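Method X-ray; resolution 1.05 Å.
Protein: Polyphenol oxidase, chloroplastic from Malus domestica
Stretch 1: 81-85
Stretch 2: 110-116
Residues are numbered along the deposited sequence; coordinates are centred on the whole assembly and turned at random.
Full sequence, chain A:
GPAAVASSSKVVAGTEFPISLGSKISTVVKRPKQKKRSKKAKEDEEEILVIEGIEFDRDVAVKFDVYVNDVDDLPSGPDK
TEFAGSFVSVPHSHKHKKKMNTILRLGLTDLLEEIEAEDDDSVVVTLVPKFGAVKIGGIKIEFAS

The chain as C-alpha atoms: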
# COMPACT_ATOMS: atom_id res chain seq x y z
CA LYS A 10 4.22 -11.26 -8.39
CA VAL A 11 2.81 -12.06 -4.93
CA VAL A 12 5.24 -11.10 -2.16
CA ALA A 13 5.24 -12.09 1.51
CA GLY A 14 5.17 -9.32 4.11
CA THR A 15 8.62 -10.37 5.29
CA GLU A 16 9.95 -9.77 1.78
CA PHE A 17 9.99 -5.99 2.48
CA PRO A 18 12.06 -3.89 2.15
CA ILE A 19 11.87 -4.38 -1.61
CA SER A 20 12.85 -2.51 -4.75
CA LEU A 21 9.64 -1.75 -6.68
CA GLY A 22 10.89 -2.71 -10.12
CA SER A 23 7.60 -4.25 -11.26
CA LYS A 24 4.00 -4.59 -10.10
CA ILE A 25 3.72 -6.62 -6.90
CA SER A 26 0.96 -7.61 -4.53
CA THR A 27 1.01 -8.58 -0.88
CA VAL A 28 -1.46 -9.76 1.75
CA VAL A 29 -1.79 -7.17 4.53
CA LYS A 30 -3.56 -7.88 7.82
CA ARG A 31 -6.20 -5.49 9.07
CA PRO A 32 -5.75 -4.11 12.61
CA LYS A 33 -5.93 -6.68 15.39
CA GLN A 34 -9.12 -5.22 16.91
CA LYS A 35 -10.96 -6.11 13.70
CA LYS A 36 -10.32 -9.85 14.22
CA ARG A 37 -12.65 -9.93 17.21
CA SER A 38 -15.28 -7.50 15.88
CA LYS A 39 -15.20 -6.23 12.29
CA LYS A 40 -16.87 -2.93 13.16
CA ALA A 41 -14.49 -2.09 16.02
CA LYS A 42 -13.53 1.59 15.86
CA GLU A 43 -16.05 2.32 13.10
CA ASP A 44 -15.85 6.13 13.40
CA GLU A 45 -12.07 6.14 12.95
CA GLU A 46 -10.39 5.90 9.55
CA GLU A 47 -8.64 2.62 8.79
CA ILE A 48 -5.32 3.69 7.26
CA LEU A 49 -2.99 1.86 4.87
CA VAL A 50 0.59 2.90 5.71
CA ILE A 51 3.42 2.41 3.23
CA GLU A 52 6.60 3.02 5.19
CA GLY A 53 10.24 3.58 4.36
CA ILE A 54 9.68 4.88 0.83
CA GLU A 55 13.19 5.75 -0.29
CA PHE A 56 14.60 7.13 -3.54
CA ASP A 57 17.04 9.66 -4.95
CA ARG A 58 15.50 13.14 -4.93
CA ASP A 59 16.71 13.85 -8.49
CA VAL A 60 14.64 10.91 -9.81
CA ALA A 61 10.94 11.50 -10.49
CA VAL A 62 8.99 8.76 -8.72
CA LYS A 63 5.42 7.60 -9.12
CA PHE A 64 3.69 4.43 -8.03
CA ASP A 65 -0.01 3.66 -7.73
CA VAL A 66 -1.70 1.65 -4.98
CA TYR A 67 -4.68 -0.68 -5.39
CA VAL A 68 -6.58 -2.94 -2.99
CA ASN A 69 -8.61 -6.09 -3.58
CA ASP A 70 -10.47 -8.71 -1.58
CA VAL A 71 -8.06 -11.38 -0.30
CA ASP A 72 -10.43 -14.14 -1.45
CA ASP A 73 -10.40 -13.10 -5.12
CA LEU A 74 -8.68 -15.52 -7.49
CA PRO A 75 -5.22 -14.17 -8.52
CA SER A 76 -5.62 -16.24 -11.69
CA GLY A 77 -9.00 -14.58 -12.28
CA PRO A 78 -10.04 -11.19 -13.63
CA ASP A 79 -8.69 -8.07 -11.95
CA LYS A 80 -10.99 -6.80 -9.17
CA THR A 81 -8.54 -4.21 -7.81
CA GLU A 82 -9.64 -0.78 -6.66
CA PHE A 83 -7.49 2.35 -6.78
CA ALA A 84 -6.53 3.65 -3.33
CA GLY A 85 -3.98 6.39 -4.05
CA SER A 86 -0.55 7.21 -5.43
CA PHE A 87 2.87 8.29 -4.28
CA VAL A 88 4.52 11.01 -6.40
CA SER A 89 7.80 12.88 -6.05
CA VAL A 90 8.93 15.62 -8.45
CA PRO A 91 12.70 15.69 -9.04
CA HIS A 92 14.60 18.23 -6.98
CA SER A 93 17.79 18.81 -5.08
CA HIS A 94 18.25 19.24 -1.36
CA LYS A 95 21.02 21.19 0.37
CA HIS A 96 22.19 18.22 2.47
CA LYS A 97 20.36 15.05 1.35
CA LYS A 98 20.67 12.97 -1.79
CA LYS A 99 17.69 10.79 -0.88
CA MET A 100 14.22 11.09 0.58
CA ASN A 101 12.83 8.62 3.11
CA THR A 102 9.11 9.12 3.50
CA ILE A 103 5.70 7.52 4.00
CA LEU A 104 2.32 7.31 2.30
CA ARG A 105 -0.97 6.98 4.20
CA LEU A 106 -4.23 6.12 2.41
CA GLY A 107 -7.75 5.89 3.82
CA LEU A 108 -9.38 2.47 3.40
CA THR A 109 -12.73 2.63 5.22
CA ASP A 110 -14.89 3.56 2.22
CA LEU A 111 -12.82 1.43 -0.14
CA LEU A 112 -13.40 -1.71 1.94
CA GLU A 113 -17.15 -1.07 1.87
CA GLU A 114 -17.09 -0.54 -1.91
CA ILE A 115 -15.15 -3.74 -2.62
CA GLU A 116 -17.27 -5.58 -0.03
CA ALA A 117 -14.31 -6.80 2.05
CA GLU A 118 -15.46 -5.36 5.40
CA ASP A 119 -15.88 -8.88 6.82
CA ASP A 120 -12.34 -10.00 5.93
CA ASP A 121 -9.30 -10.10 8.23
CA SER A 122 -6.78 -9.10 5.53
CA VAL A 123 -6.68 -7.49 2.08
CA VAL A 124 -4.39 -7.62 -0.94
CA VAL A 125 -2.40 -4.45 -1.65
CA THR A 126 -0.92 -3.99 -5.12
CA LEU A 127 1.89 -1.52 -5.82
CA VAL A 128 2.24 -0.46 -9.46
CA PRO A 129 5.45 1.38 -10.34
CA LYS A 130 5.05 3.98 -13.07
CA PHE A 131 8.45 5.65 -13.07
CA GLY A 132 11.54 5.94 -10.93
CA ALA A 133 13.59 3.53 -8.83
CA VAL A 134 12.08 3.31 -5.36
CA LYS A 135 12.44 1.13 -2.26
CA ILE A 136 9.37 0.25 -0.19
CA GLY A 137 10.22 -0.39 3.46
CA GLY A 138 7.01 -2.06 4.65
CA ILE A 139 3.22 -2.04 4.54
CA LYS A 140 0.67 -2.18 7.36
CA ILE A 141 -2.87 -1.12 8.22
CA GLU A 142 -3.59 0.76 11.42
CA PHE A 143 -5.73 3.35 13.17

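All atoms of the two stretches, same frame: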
# COMPACT_ATOMS: atom_id res chain seq x y z
N THR A 81 -9.26 -5.16 -8.64
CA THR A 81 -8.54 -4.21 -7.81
C THR A 81 -9.12 -2.81 -7.93
O THR A 81 -9.58 -2.38 -8.99
CB THR A 81 -7.04 -4.17 -8.15
OG1 THR A 81 -6.85 -3.62 -9.46
CG2 THR A 81 -6.40 -5.53 -8.07
N GLU A 82 -9.05 -2.09 -6.82
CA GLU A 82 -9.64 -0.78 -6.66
C GLU A 82 -8.56 0.22 -6.28
O GLU A 82 -7.83 0.00 -5.31
CB GLU A 82 -10.66 -0.83 -5.52
CG GLU A 82 -11.44 0.44 -5.36
CD GLU A 82 -12.38 0.68 -6.53
OE1 GLU A 82 -12.81 -0.30 -7.17
OE2 GLU A 82 -12.66 1.87 -6.80
N PHE A 83 -8.50 1.33 -7.02
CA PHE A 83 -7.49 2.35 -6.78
C PHE A 83 -7.66 2.97 -5.40
O PHE A 83 -8.75 3.42 -5.03
CB PHE A 83 -7.61 3.42 -7.86
CG PHE A 83 -6.68 4.58 -7.67
CD1 PHE A 83 -5.32 4.45 -7.90
CD2 PHE A 83 -7.16 5.81 -7.25
CE1 PHE A 83 -4.45 5.52 -7.71
CE2 PHE A 83 -6.27 6.89 -7.07
CZ PHE A 83 -4.93 6.73 -7.31
N ALA A 84 -6.55 3.05 -4.66
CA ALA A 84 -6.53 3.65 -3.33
C ALA A 84 -5.76 4.96 -3.25
O ALA A 84 -6.06 5.77 -2.35
CB ALA A 84 -5.93 2.67 -2.32
N GLY A 85 -4.78 5.18 -4.11
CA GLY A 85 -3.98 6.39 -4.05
C GLY A 85 -2.65 6.18 -4.74
O GLY A 85 -2.38 5.11 -5.28
N ASP A 110 -13.91 3.60 3.30
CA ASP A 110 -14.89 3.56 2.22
C ASP A 110 -14.53 2.51 1.18
O ASP A 110 -15.41 1.81 0.66
CB ASP A 110 -15.01 4.93 1.55
CG ASP A 110 -15.57 6.00 2.47
OD1 ASP A 110 -16.49 5.70 3.26
OD2 ASP A 110 -15.07 7.15 2.41
N LEU A 111 -13.24 2.40 0.86
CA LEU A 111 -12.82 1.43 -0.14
C LEU A 111 -13.24 0.02 0.26
O LEU A 111 -13.74 -0.75 -0.59
CB LEU A 111 -11.30 1.53 -0.33
CG LEU A 111 -10.69 0.70 -1.47
CD1 LEU A 111 -9.36 1.28 -1.91
CD2 LEU A 111 -10.49 -0.75 -1.09
N LEU A 112 -13.05 -0.35 1.52
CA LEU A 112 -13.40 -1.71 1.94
C LEU A 112 -14.89 -1.96 1.80
O LEU A 112 -15.32 -3.07 1.47
CB LEU A 112 -12.93 -1.97 3.37
CG LEU A 112 -11.42 -1.95 3.55
CD1 LEU A 112 -11.05 -2.22 5.00
CD2 LEU A 112 -10.69 -2.89 2.59
N GLU A 113 -15.71 -0.94 2.07
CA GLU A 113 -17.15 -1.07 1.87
C GLU A 113 -17.48 -1.26 0.39
O GLU A 113 -18.33 -2.08 0.03
CB GLU A 113 -17.86 0.16 2.44
CG GLU A 113 -19.37 0.08 2.38
CD GLU A 113 -20.04 1.33 2.94
OE1 GLU A 113 -19.35 2.12 3.61
OE2 GLU A 113 -21.26 1.50 2.73
N GLU A 114 -16.81 -0.50 -0.48
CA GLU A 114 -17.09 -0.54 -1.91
C GLU A 114 -16.69 -1.88 -2.52
O GLU A 114 -17.41 -2.42 -3.37
CB GLU A 114 -16.38 0.61 -2.60
CG GLU A 114 -16.98 1.95 -2.24
CD GLU A 114 -16.06 3.11 -2.52
OE1 GLU A 114 -15.13 2.94 -3.33
OE2 GLU A 114 -16.26 4.18 -1.90
N ILE A 115 -15.55 -2.43 -2.10
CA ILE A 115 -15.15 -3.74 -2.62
C ILE A 115 -15.80 -4.88 -1.88
O ILE A 115 -15.63 -6.04 -2.28
CB ILE A 115 -13.62 -3.91 -2.70
CG1 ILE A 115 -12.99 -4.00 -1.32
CG2 ILE A 115 -13.01 -2.78 -3.51
CD1 ILE A 115 -11.53 -4.44 -1.35
N GLU A 116 -16.54 -4.59 -0.81
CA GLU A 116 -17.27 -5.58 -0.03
C GLU A 116 -16.34 -6.57 0.67
O GLU A 116 -16.58 -7.78 0.68
CB GLU A 116 -18.36 -6.27 -0.86
CG GLU A 116 -19.34 -5.28 -1.46
CD GLU A 116 -20.51 -5.95 -2.13
OE1 GLU A 116 -20.28 -6.73 -3.08
OE2 GLU A 116 -21.66 -5.71 -1.71

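A strand and the helix that runs antiparallel to it meet in a small contact of mostly van der Waals packing, centred on Leu 111, with no hydrogen bond crossing between them and one pair of like charges at its margin. Strand 82-85 and helix 110-115 lie almost exactly antiparallel, at 178° between their N-to-C directions, and their axes come within 9.9 Å, close enough for side chains of the two to touch. The surface buried between the two stretches, both sides summed, is 188 Å². Because the directions oppose, the register runs in reverse: the CA of Glu 82 lies 7.4 Å from the CA of Ile 115, and the CA of Ala 84 lies 7.4 Å from the CA of Leu 111. These pairs are two residues apart on the strand and four apart on the helix, so a strand alternation is matched by about one helical turn.

Leu 111 is the centre of the contact. Buried, with its CA-to-CB bond directed toward the strand and chi1 and chi2 both t, it places CD1 against three successive strand residues: 3.9 Å from the O of Glu 82, 3.8 Å from the O of Phe 83 and 3.7 Å from the CB of Ala 84. The methyl thus packs on backbone carbonyls as well as on the alanine methyl, and the last of these is an apolar side-chain contact. Ala 84 reaches it although its own CA-to-CB bond points sideways.

Glu 82 supplies the largest strand share of the interface, and does so chiefly as a hydrocarbon. Its CA-to-CB bond points toward the helix, its CB sits 3.7 Å from the CG2 of Ile 115, and its CG lies 4.0 Å from the CG of Leu 111. The aliphatic part of the glutamate therefore spans two helix side chains one turn apart, while one carboxylate oxygen, OE2, approaches Glu 114. The helix offers it no opposite charge: Glu 82 OE2 and Glu 114 OE1 stand 4.4 Å apart, a close approach of like charges that offers no salt bridge to the contact. Glu 114 also directs its CA-to-CB bond toward the strand, but it is exposed and covered only slightly.

The CA-to-CB bonds of Thr 81, just before the strand, and Phe 83 point away from the helix, the phenylalanine ring staying exposed while its carbonyl meets Leu 111. Gly 85 makes no contact with the helix; at its phi of 158° and psi of -179°, a CB would be jammed against the carbonyl O of Ala 84, so the backbone itself calls for glycine.

On the helix, backbone hydrogen bonds run from Glu 114 N to Asp 110 O and from Ile 115 N to Leu 111 O, both 2.9 Å. The latter joins the two residues that grip Glu 82. Glu 116 then leaves helical geometry with a positive phi of 65°, its N making a weak hydrogen bond, 3.2 Å, to the O of Glu 113.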